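Local coordinates for FACT-Spt16 (Cicer arietinum, PDB 5CE6), which forms the N-terminal domain of a FACT histone chaperone subunit and probably takes part in binding histones H3-H4 during transcription, at residues A[270-282]-A[419-431]. Numbering follows the deposited sequence.
Sequences IFQSGGKFDLRPS and KSKNKVFSLLLAD. With K (potassium ion), chain D.
Gly-275 and Asn-422 bring the two backbones closest, their CA atoms 4.2 Å apart, and the gap widens to 7.4 Å between the CA atoms of Leu-279 and Leu-428 as the loop after the type I' turn 273-276 drifts from strand 424-431. One amide can help link two turns: Asn-422 OD1, in the type I turn 420-423, takes a weak, bent bond from Gly-275 N (3.0 Å, 128°), while its ND2 shares a water with Gly-274 N; Gly-275 CA adds a CA-H...O contact to Lys-421 O. A chi1 of -58° turns the Phe-277 ring along the strand toward Asn-422, whose OD1 lies in the ring plane 3.2 Å from CE2. Ring and amide planes stand 32° apart. CE2 also packs on Phe-425 CB (3.9 Å), and Phe-277 CB lies against the CB and OG of Ser-426. This M24-like part of the chain has the pita-bread fold known from that metallopeptidase family; here the loop following strand 270-273 of one sheet lies against strand 424-431 of another. Cutting Phe-277 back to an alanine would probably open a gap between Phe-425 and the Val-297/Ile-299 side, and remove the ring edge that Asn-422 OD1 meets. Further along, Leu-279 CD1 approaches Leu-427 O (3.6 Å). Its CD2 meets Leu-428 CB (4.1 Å), these two leucines lying alongside but running opposite ways. At the other end, Ser-420 OG binds potassium at 2.9 Å, with the carbonyl of Ala-295 also a ligand.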
loop_
_atom_site.group_PDB
_atom_site.type_symbol
_atom_site.label_atom_id
_atom_site.label_comp_id
_atom_site.label_asym_id
_atom_site.label_seq_id
_atom_site.Cartn_x
_atom_site.Cartn_y
_atom_site.Cartn_z
ATOM N N ILE A 270 13.263 4.504 -4.310
ATOM C CA ILE A 270 14.237 4.629 -3.235
ATOM C C ILE A 270 15.552 4.049 -3.696
ATOM O O ILE A 270 15.611 2.899 -4.099
ATOM C CB ILE A 270 13.759 3.875 -1.981
ATOM C CG1 ILE A 270 12.527 4.586 -1.390
ATOM C CG2 ILE A 270 14.891 3.749 -0.943
ATOM C CD1 ILE A 270 11.729 3.715 -0.408
ATOM N N PHE A 271 16.596 4.868 -3.675
ATOM C CA PHE A 271 17.949 4.393 -3.941
ATOM C C PHE A 271 18.821 4.779 -2.771
ATOM O O PHE A 271 18.832 5.943 -2.360
ATOM C CB PHE A 271 18.496 5.027 -5.214
ATOM C CG PHE A 271 17.895 4.469 -6.462
ATOM C CD1 PHE A 271 16.714 4.988 -6.970
ATOM C CD2 PHE A 271 18.503 3.404 -7.118
ATOM C CE1 PHE A 271 16.139 4.459 -8.116
ATOM C CE2 PHE A 271 17.939 2.875 -8.277
ATOM C CZ PHE A 271 16.761 3.408 -8.773
ATOM N N GLN A 272 19.554 3.807 -2.229
ATOM C CA GLN A 272 20.407 4.061 -1.067
ATOM C C GLN A 272 21.731 3.340 -1.221
ATOM O O GLN A 272 21.777 2.219 -1.733
ATOM C CB GLN A 272 19.721 3.566 0.214
ATOM C CG GLN A 272 18.407 4.260 0.515
ATOM C CD GLN A 272 17.679 3.694 1.718
ATOM O OE1 GLN A 272 18.084 2.682 2.288
ATOM N NE2 GLN A 272 16.571 4.330 2.087
ATOM N N SER A 273 22.801 3.970 -0.752
ATOM C CA SER A 273 24.108 3.321 -0.758
ATOM C C SER A 273 25.015 4.074 0.192
ATOM O O SER A 273 24.580 5.020 0.838
ATOM C CB SER A 273 24.704 3.327 -2.170
ATOM O OG SER A 273 25.073 4.645 -2.550
ATOM N N GLY A 274 26.276 3.656 0.279
ATOM C CA GLY A 274 27.274 4.460 0.958
ATOM C C GLY A 274 27.039 4.662 2.443
ATOM O O GLY A 274 27.328 5.740 2.995
ATOM N N GLY A 275 26.515 3.635 3.099
ATOM C CA GLY A 275 26.414 3.666 4.547
ATOM C C GLY A 275 25.203 4.413 5.074
ATOM O O GLY A 275 25.021 4.515 6.286
ATOM N N LYS A 276 24.376 4.946 4.176
ATOM C CA LYS A 276 23.192 5.699 4.595
ATOM C C LYS A 276 21.928 4.986 4.135
ATOM O O LYS A 276 21.456 5.176 3.011
ATOM C CB LYS A 276 23.249 7.146 4.091
ATOM C CG LYS A 276 24.450 7.923 4.643
ATOM C CD LYS A 276 24.410 9.421 4.297
ATOM C CE LYS A 276 25.618 10.160 4.892
ATOM N NZ LYS A 276 25.697 11.564 4.412
ATOM N N PHE A 277 21.398 4.139 5.012
ATOM C CA PHE A 277 20.243 3.321 4.669
ATOM C C PHE A 277 19.084 3.631 5.607
ATOM O O PHE A 277 19.289 4.136 6.725
ATOM C CB PHE A 277 20.630 1.836 4.744
ATOM C CG PHE A 277 21.764 1.478 3.845
ATOM C CD1 PHE A 277 21.552 1.306 2.479
ATOM C CD2 PHE A 277 23.057 1.341 4.356
ATOM C CE1 PHE A 277 22.615 0.980 1.635
ATOM C CE2 PHE A 277 24.122 1.017 3.519
ATOM C CZ PHE A 277 23.903 0.843 2.164
ATOM N N ASP A 278 17.873 3.336 5.152
ATOM C CA ASP A 278 16.681 3.605 5.933
ATOM C C ASP A 278 15.635 2.691 5.353
ATOM O O ASP A 278 15.195 2.885 4.220
ATOM C CB ASP A 278 16.278 5.069 5.762
ATOM C CG ASP A 278 15.078 5.463 6.613
ATOM O OD1 ASP A 278 14.427 4.587 7.218
ATOM O OD2 ASP A 278 14.780 6.669 6.663
ATOM N N LEU A 279 15.267 1.657 6.103
ATOM C CA LEU A 279 14.338 0.676 5.569
ATOM C C LEU A 279 12.875 1.020 5.819
ATOM O O LEU A 279 11.995 0.233 5.483
ATOM C CB LEU A 279 14.647 -0.719 6.101
ATOM C CG LEU A 279 16.075 -1.204 5.868
ATOM C CD1 LEU A 279 16.204 -2.672 6.250
ATOM C CD2 LEU A 279 16.472 -0.986 4.419
ATOM N N ARG A 280 12.602 2.180 6.405
ATOM C CA ARG A 280 11.212 2.614 6.542
ATOM C C ARG A 280 10.649 2.906 5.152
ATOM O O ARG A 280 11.375 3.359 4.271
ATOM C CB ARG A 280 11.127 3.841 7.450
ATOM C CG ARG A 280 11.516 3.535 8.887
ATOM C CD ARG A 280 11.605 4.792 9.708
ATOM N NE ARG A 280 12.631 5.705 9.213
ATOM C CZ ARG A 280 12.871 6.895 9.747
ATOM N NH1 ARG A 280 12.148 7.300 10.782
ATOM N NH2 ARG A 280 13.815 7.685 9.248
ATOM N N PRO A 281 9.356 2.608 4.932
ATOM C CA PRO A 281 8.815 2.768 3.578
ATOM C C PRO A 281 8.767 4.235 3.142
ATOM O O PRO A 281 8.664 4.526 1.949
ATOM C CB PRO A 281 7.405 2.164 3.686
ATOM C CG PRO A 281 7.056 2.252 5.138
ATOM C CD PRO A 281 8.363 2.061 5.873
ATOM N N SER A 282 8.861 5.140 4.111
ATOM C CA SER A 282 8.830 6.578 3.858
ATOM C C SER A 282 10.186 7.165 3.464
ATOM O O SER A 282 10.316 8.382 3.298
ATOM C CB SER A 282 8.333 7.303 5.106
ATOM O OG SER A 282 9.193 7.056 6.206
ATOM N N LYS A 419 36.510 0.516 8.676
ATOM C CA LYS A 419 36.973 1.769 8.092
ATOM C C LYS A 419 36.196 2.080 6.812
ATOM O O LYS A 419 36.296 3.179 6.262
ATOM C CB LYS A 419 38.479 1.724 7.822
ATOM N N SER A 420 35.403 1.117 6.356
ATOM C CA SER A 420 34.667 1.260 5.100
ATOM C C SER A 420 33.456 2.192 5.196
ATOM O O SER A 420 32.908 2.437 6.275
ATOM C CB SER A 420 34.226 -0.102 4.571
ATOM O OG SER A 420 32.823 -0.240 4.658
ATOM N N LYS A 421 33.044 2.700 4.043
ATOM C CA LYS A 421 31.903 3.590 3.942
ATOM C C LYS A 421 30.633 2.921 4.477
ATOM O O LYS A 421 29.754 3.578 5.038
ATOM C CB LYS A 421 31.708 3.959 2.474
ATOM C CG LYS A 421 30.637 4.979 2.212
ATOM C CD LYS A 421 31.232 6.364 2.155
ATOM C CE LYS A 421 30.195 7.397 1.749
ATOM N NZ LYS A 421 30.626 8.757 2.185
ATOM N N ASN A 422 30.558 1.607 4.289
ATOM C CA ASN A 422 29.418 0.802 4.714
ATOM C C ASN A 422 29.667 0.056 6.020
ATOM O O ASN A 422 29.117 -1.033 6.227
ATOM C CB ASN A 422 29.031 -0.194 3.607
ATOM C CG ASN A 422 28.343 0.484 2.418
ATOM O OD1 ASN A 422 27.149 0.753 2.458
ATOM N ND2 ASN A 422 29.105 0.769 1.366
ATOM N N LYS A 423 30.505 0.644 6.880
ATOM C CA LYS A 423 30.766 0.156 8.239
ATOM C C LYS A 423 29.493 -0.347 8.896
ATOM O O LYS A 423 29.453 -1.434 9.475
ATOM C CB LYS A 423 31.375 1.279 9.084
ATOM C CG LYS A 423 31.287 1.047 10.596
ATOM C CD LYS A 423 31.914 2.187 11.382
ATOM C CE LYS A 423 31.682 2.021 12.884
ATOM N NZ LYS A 423 32.535 2.959 13.673
ATOM N N VAL A 424 28.442 0.450 8.773
ATOM C CA VAL A 424 27.111 0.013 9.136
ATOM C C VAL A 424 26.320 -0.022 7.832
ATOM O O VAL A 424 26.313 0.958 7.080
ATOM C CB VAL A 424 26.473 0.993 10.131
ATOM C CG1 VAL A 424 25.077 0.555 10.487
ATOM C CG2 VAL A 424 27.331 1.102 11.382
ATOM N N PHE A 425 25.678 -1.153 7.540
ATOM C CA PHE A 425 24.918 -1.287 6.304
ATOM C C PHE A 425 23.585 -1.971 6.552
ATOM O O PHE A 425 23.354 -2.541 7.619
ATOM C CB PHE A 425 25.709 -2.066 5.247
ATOM C CG PHE A 425 25.870 -3.530 5.558
ATOM C CD1 PHE A 425 26.862 -3.966 6.427
ATOM C CD2 PHE A 425 25.029 -4.473 4.977
ATOM C CE1 PHE A 425 27.017 -5.315 6.710
ATOM C CE2 PHE A 425 25.167 -5.821 5.258
ATOM C CZ PHE A 425 26.167 -6.253 6.126
ATOM N N SER A 426 22.702 -1.907 5.565
ATOM C CA SER A 426 21.431 -2.608 5.648
ATOM C C SER A 426 21.207 -3.380 4.348
ATOM O O SER A 426 21.910 -3.156 3.361
ATOM C CB SER A 426 20.281 -1.616 5.900
ATOM O OG SER A 426 20.485 -0.919 7.130
ATOM N N LEU A 427 20.255 -4.310 4.366
ATOM C CA LEU A 427 19.881 -5.094 3.184
ATOM C C LEU A 427 18.371 -5.183 3.131
ATOM O O LEU A 427 17.723 -5.207 4.179
ATOM C CB LEU A 427 20.439 -6.517 3.266
ATOM C CG LEU A 427 21.946 -6.674 3.475
ATOM C CD1 LEU A 427 22.273 -8.131 3.817
ATOM C CD2 LEU A 427 22.721 -6.241 2.268
ATOM N N LEU A 428 17.819 -5.279 1.926
ATOM C CA LEU A 428 16.364 -5.309 1.746
ATOM C C LEU A 428 15.948 -6.139 0.541
ATOM O O LEU A 428 16.531 -6.015 -0.550
ATOM C CB LEU A 428 15.842 -3.873 1.600
ATOM C CG LEU A 428 14.332 -3.751 1.380
ATOM C CD1 LEU A 428 13.589 -4.205 2.628
ATOM C CD2 LEU A 428 14.002 -2.302 1.056
ATOM N N LEU A 429 14.938 -6.986 0.735
ATOM C CA LEU A 429 14.321 -7.728 -0.355
ATOM C C LEU A 429 12.816 -7.557 -0.271
ATOM O O LEU A 429 12.230 -7.717 0.799
ATOM C CB LEU A 429 14.666 -9.219 -0.274
ATOM C CG LEU A 429 16.068 -9.618 -0.716
ATOM C CD1 LEU A 429 16.282 -11.104 -0.450
ATOM C CD2 LEU A 429 16.236 -9.331 -2.200
ATOM N N ALA A 430 12.183 -7.234 -1.392
ATOM C CA ALA A 430 10.722 -7.160 -1.414
ATOM C C ALA A 430 10.170 -7.722 -2.698
ATOM O O ALA A 430 10.734 -7.517 -3.777
ATOM C CB ALA A 430 10.226 -5.724 -1.215
ATOM N N ASP A 431 9.046 -8.421 -2.569
ATOM C CA ASP A 431 8.278 -8.858 -3.731
ATOM C C ASP A 431 6.790 -8.703 -3.497
ATOM O O ASP A 431 6.343 -8.623 -2.352
ATOM C CB ASP A 431 8.560 -10.327 -4.040
ATOM C CG ASP A 431 9.906 -10.539 -4.685
ATOM O OD1 ASP A 431 10.011 -10.350 -5.915
ATOM O OD2 ASP A 431 10.853 -10.881 -3.968
HETATM K K K D . 31.991 0.266 1.900
HETATM O O HOH W 1 27.362 1.478 -1.274
HETATM O O HOH W 2 34.365 1.960 1.565
#